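PDB 4MDU: annexin from Schistosoma mansoni, which binds acidic phospholipid membranes in a calcium-dependent manner, aggregates liposomes when calcium is present, and takes part in worm reproduction and host-parasite interaction. Local coordinates for residues R71-I74 / C75-Y78; A64-T67 / N68-Q72. All coordinates share one frame; numbering follows the deposited sequence.

Contact 1 of 2, residues R71-I74 / C75-Y78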
loop_
_atom_site.group_PDB
_atom_site.type_symbol
_atom_site.label_atom_id
_atom_site.label_comp_id
_atom_site.label_asym_id
_atom_site.label_seq_id
_atom_site.Cartn_x
_atom_site.Cartn_y
_atom_site.Cartn_z
ATOM N N ARG B 71 -0.922 32.054 13.206
ATOM C CA ARG B 71 -0.309 31.365 14.338
ATOM C C ARG B 71 1.145 31.824 14.461
ATOM O O ARG B 71 1.596 32.219 15.533
ATOM C CB ARG B 71 -0.421 29.836 14.206
ATOM C CG ARG B 71 -1.878 29.318 14.237
ATOM C CD ARG B 71 -1.982 27.810 14.444
ATOM N NE ARG B 71 -1.412 27.050 13.327
ATOM C CZ ARG B 71 -2.096 26.662 12.255
ATOM N NH1 ARG B 71 -3.381 26.963 12.134
ATOM N NH2 ARG B 71 -1.496 25.971 11.298
ATOM N N GLN B 72 1.859 31.792 13.346
ATOM C CA GLN B 72 3.235 32.269 13.304
ATOM C C GLN B 72 3.324 33.742 13.688
ATOM O O GLN B 72 4.227 34.140 14.430
ATOM C CB GLN B 72 3.835 32.011 11.925
ATOM C CG GLN B 72 3.889 30.521 11.603
ATOM C CD GLN B 72 4.654 29.741 12.657
ATOM O OE1 GLN B 72 5.850 29.929 12.821
ATOM N NE2 GLN B 72 3.960 28.876 13.384
ATOM N N GLU B 73 2.377 34.549 13.214
ATOM C CA GLU B 73 2.305 35.930 13.676
ATOM C C GLU B 73 2.194 35.956 15.184
ATOM O O GLU B 73 2.749 36.836 15.838
ATOM C CB GLU B 73 1.110 36.645 13.074
ATOM C CG GLU B 73 1.298 37.059 11.647
ATOM C CD GLU B 73 1.413 38.555 11.520
ATOM O OE1 GLU B 73 0.374 39.212 11.288
ATOM O OE2 GLU B 73 2.541 39.075 11.669
ATOM N N ILE B 74 1.474 34.988 15.746
ATOM C CA ILE B 74 1.282 34.968 17.191
ATOM C C ILE B 74 2.572 34.575 17.907
ATOM O O ILE B 74 2.950 35.201 18.895
ATOM C CB ILE B 74 0.126 34.047 17.623
ATOM C CG1 ILE B 74 -1.195 34.569 17.057
ATOM C CG2 ILE B 74 0.056 33.961 19.150
ATOM C CD1 ILE B 74 -2.374 33.674 17.355
ATOM N N CYS B 75 3.243 33.544 17.398
ATOM C CA CYS B 75 4.556 33.150 17.906
ATOM C C CYS B 75 5.484 34.362 18.022
ATOM O O CYS B 75 6.077 34.606 19.074
ATOM C CB CYS B 75 5.204 32.110 16.987
ATOM S SG CYS B 75 4.465 30.475 17.069
ATOM N N GLN B 76 5.603 35.109 16.929
ATOM C CA GLN B 76 6.491 36.262 16.881
ATOM C C GLN B 76 6.101 37.288 17.941
ATOM O O GLN B 76 6.930 37.716 18.748
ATOM C CB GLN B 76 6.457 36.904 15.498
ATOM C CG GLN B 76 7.332 38.141 15.379
ATOM C CD GLN B 76 7.063 38.931 14.110
ATOM O OE1 GLN B 76 5.920 39.296 13.822
ATOM N NE2 GLN B 76 8.114 39.196 13.343
ATOM N N SER B 77 4.829 37.670 17.941
ATOM C CA SER B 77 4.350 38.687 18.853
ATOM C C SER B 77 4.623 38.277 20.293
ATOM O O SER B 77 5.117 39.068 21.090
ATOM C CB SER B 77 2.858 38.933 18.637
ATOM O OG SER B 77 2.348 39.797 19.636
ATOM N N TYR B 78 4.314 37.028 20.614
ATOM C CA TYR B 78 4.539 36.495 21.952
ATOM C C TYR B 78 6.024 36.510 22.321
ATOM O O TYR B 78 6.382 36.677 23.489
ATOM C CB TYR B 78 3.975 35.077 22.027
ATOM C CG TYR B 78 4.058 34.374 23.376
ATOM C CD1 TYR B 78 5.207 33.684 23.750
ATOM C CD2 TYR B 78 2.975 34.348 24.238
ATOM C CE1 TYR B 78 5.287 33.016 24.952
ATOM C CE2 TYR B 78 3.040 33.675 25.454
ATOM C CZ TYR B 78 4.205 33.012 25.804
ATOM O OH TYR B 78 4.299 32.340 27.003
#
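Cys75 sits one turn after Arg71 on the helix and its side chain lies back against the preceding turn. Its CB lies 3.4 Å from Gln72 O. With SG anti to the carbonyl carbon (chi1 -72°), the thiol is turned back along the helix, where SG comes 3.7 Å from Arg71 O and 4.0 Å from Gln72 NE2, the latter a loose approach. That amide nitrogen is engaged elsewhere, donating to Ile106 O. Beneath the side chains runs an unbroken alpha-helical ladder: Cys75 N reaches Arg71 O at 2.8 Å and Gln76 N reaches Gln72 O at 3.0 Å, followed by Ser77 N to Glu73 O and Tyr78 N to Ile74 O. This is the middle of helix 68-82 in the first annexin repeat. One flank of it packs on helix 38-48, where Ile74 meets Asp41 and Leu45 and Ser77 meets Ser39 and Ala42. Glu73 and Gln76 point the same way, side by side, with carboxylate and amide planes 57° apart and Glu73 OE2 4.0 Å from Gln76 OE1. Tyr78 extends from the helix to rest on Met49, a calcium-binding residue, and its OH is hydrogen-bonded to Asp89 OD2.

Contact 2 of 2, residues A64-T67 / N68-Q72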
loop_
_atom_site.group_PDB
_atom_site.type_symbol
_atom_site.label_atom_id
_atom_site.label_comp_id
_atom_site.label_asym_id
_atom_site.label_seq_id
_atom_site.Cartn_x
_atom_site.Cartn_y
_atom_site.Cartn_z
ATOM N N ALA B 64 -6.278 26.768 17.307
ATOM C CA ALA B 64 -7.034 25.942 16.361
ATOM C C ALA B 64 -8.126 26.726 15.610
ATOM O O ALA B 64 -8.921 26.143 14.854
ATOM C CB ALA B 64 -7.635 24.730 17.068
ATOM N N ARG B 65 -8.183 28.034 15.838
ATOM C CA ARG B 65 -9.057 28.914 15.053
ATOM C C ARG B 65 -8.304 30.003 14.264
ATOM O O ARG B 65 -8.895 31.004 13.875
ATOM C CB ARG B 65 -10.119 29.558 15.940
ATOM C CG ARG B 65 -11.124 28.563 16.571
ATOM C CD ARG B 65 -11.760 27.641 15.517
ATOM N NE ARG B 65 -12.327 28.390 14.402
ATOM C CZ ARG B 65 -12.498 27.900 13.177
ATOM N NH1 ARG B 65 -12.162 26.642 12.901
ATOM N NH2 ARG B 65 -13.007 28.671 12.220
ATOM N N ARG B 66 -7.014 29.801 14.023
ATOM C CA ARG B 66 -6.207 30.751 13.240
ATOM C C ARG B 66 -5.484 30.032 12.101
ATOM O O ARG B 66 -5.176 28.850 12.214
ATOM C CB ARG B 66 -5.167 31.441 14.135
ATOM C CG ARG B 66 -5.734 32.148 15.380
ATOM C CD ARG B 66 -6.394 33.506 15.055
ATOM N NE ARG B 66 -6.776 34.198 16.289
ATOM C CZ ARG B 66 -7.955 34.050 16.895
ATOM N NH1 ARG B 66 -8.881 33.260 16.352
ATOM N NH2 ARG B 66 -8.216 34.691 18.034
ATOM N N THR B 67 -5.193 30.738 11.008
ATOM C CA THR B 67 -4.433 30.128 9.931
ATOM C C THR B 67 -2.986 30.011 10.379
ATOM O O THR B 67 -2.578 30.620 11.381
ATOM C CB THR B 67 -4.429 31.001 8.688
ATOM O OG1 THR B 67 -3.654 32.173 8.960
ATOM C CG2 THR B 67 -5.835 31.410 8.306
ATOM N N ASN B 68 -2.217 29.223 9.640
ATOM C CA ASN B 68 -0.785 29.094 9.883
ATOM C C ASN B 68 -0.077 30.461 9.945
ATOM O O ASN B 68 0.679 30.736 10.870
ATOM C CB ASN B 68 -0.144 28.212 8.813
ATOM C CG ASN B 68 1.368 28.146 8.945
ATOM O OD1 ASN B 68 1.889 27.472 9.827
ATOM N ND2 ASN B 68 2.078 28.834 8.051
ATOM N N TYR B 69 -0.341 31.321 8.966
ATOM C CA TYR B 69 0.208 32.667 9.000
ATOM C C TYR B 69 -0.100 33.402 10.318
ATOM O O TYR B 69 0.797 33.954 10.965
ATOM C CB TYR B 69 -0.239 33.499 7.792
ATOM C CG TYR B 69 0.421 34.866 7.787
ATOM C CD1 TYR B 69 1.670 35.058 7.201
ATOM C CD2 TYR B 69 -0.183 35.947 8.408
ATOM C CE1 TYR B 69 2.282 36.292 7.217
ATOM C CE2 TYR B 69 0.426 37.187 8.436
ATOM C CZ TYR B 69 1.652 37.355 7.837
ATOM O OH TYR B 69 2.246 38.596 7.861
ATOM N N GLU B 70 -1.360 33.402 10.734
ATOM C CA GLU B 70 -1.687 34.045 11.999
ATOM C C GLU B 70 -0.986 33.383 13.197
ATOM O O GLU B 70 -0.495 34.071 14.098
ATOM C CB GLU B 70 -3.194 34.102 12.197
ATOM C CG GLU B 70 -3.894 34.939 11.139
ATOM C CD GLU B 70 -5.394 34.695 11.086
ATOM O OE1 GLU B 70 -5.856 33.629 11.547
ATOM O OE2 GLU B 70 -6.112 35.574 10.577
ATOM N N ARG B 71 -0.922 32.054 13.206
ATOM C CA ARG B 71 -0.309 31.365 14.338
ATOM C C ARG B 71 1.145 31.824 14.461
ATOM O O ARG B 71 1.596 32.219 15.533
ATOM C CB ARG B 71 -0.421 29.836 14.206
ATOM C CG ARG B 71 -1.878 29.318 14.237
ATOM C CD ARG B 71 -1.982 27.810 14.444
ATOM N NE ARG B 71 -1.412 27.050 13.327
ATOM C CZ ARG B 71 -2.096 26.662 12.255
ATOM N NH1 ARG B 71 -3.381 26.963 12.134
ATOM N NH2 ARG B 71 -1.496 25.971 11.298
ATOM N N GLN B 72 1.859 31.792 13.346
ATOM C CA GLN B 72 3.235 32.269 13.304
ATOM C C GLN B 72 3.324 33.742 13.688
ATOM O O GLN B 72 4.227 34.140 14.430
ATOM C CB GLN B 72 3.835 32.011 11.925
ATOM C CG GLN B 72 3.889 30.521 11.603
ATOM C CD GLN B 72 4.654 29.741 12.657
ATOM O OE1 GLN B 72 5.850 29.929 12.821
ATOM N NE2 GLN B 72 3.960 28.876 13.384
#
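The backbone is extended at Arg66 and Thr67 and turns into the helix at Asn68, where Thr67 O accepts the first-turn bond from Arg71 N at 2.9 Å. Thr67 is the N-cap residue. Its OG1 stands between its own backbone N and carbonyl carbon (chi1 69°), a position that aims the hydroxyl oxygen at the first turn, and it accepts an almost straight bond from Glu70 N (3.1 Å, 176° at the hydrogen). Glu70 reciprocates: its chain, extended beyond CG, runs back past the Thr67 hydroxyl, with CG 3.5 Å from OG1, and OE1 accepts from Thr67 N at 3.0 Å. This N-H meets the carboxylate from above, 37° out of its plane. The two reciprocal bonds make a capping box, which opens helix 68-82 of the first annexin repeat after the loop from helix 56-63. The other carboxylate oxygen, OE2, accepts from Thr33 N, so both carboxylate oxygens are held. Arg66 lays its CB 3.5 Å from Glu70 OE1, and its guanidinium plane stands nearly perpendicular to the carboxylate. The guanidinium of Arg66 turns to a salt bridge between NE and Asp41, and NE stays 4.9 Å from Glu70 OE1. On the other flank the Arg71 chain bends at chi3 and brings one guanidinium face over Thr67 C and Asn68 CA. At the guanidinium edge NH1 makes a weak, strongly bent bond to Arg66 O, while NE donates to Leu105 O. Asn68 ties the helix start to the beginning of helix 109-122, its OD1 accepting from Thr109 N and its ND2 donating to Asp108 OD1.

Overall arrangement
Contact 2 comes first along the chain and contact 1 continues from it, the two overlapping at Arg71 and Gln72. Their centres lie 9 Å apart, and Ile74 CD1 comes within 4.2 Å of Arg66 CG where they meet. Both use helix 68-82 in the first of four annexin repeats of this mainly helical protein: residues 64-67 are the loop that leads into it from helix 56-63, residues 68-72 start the helix, and residues 71-78 carry it onward. The start lies away from the calcium sites, whereas the later turn reaches Met49, a ligand of calcium site 1. One helix therefore spans from a buried inter-helix junction to the neighbourhood of a calcium site.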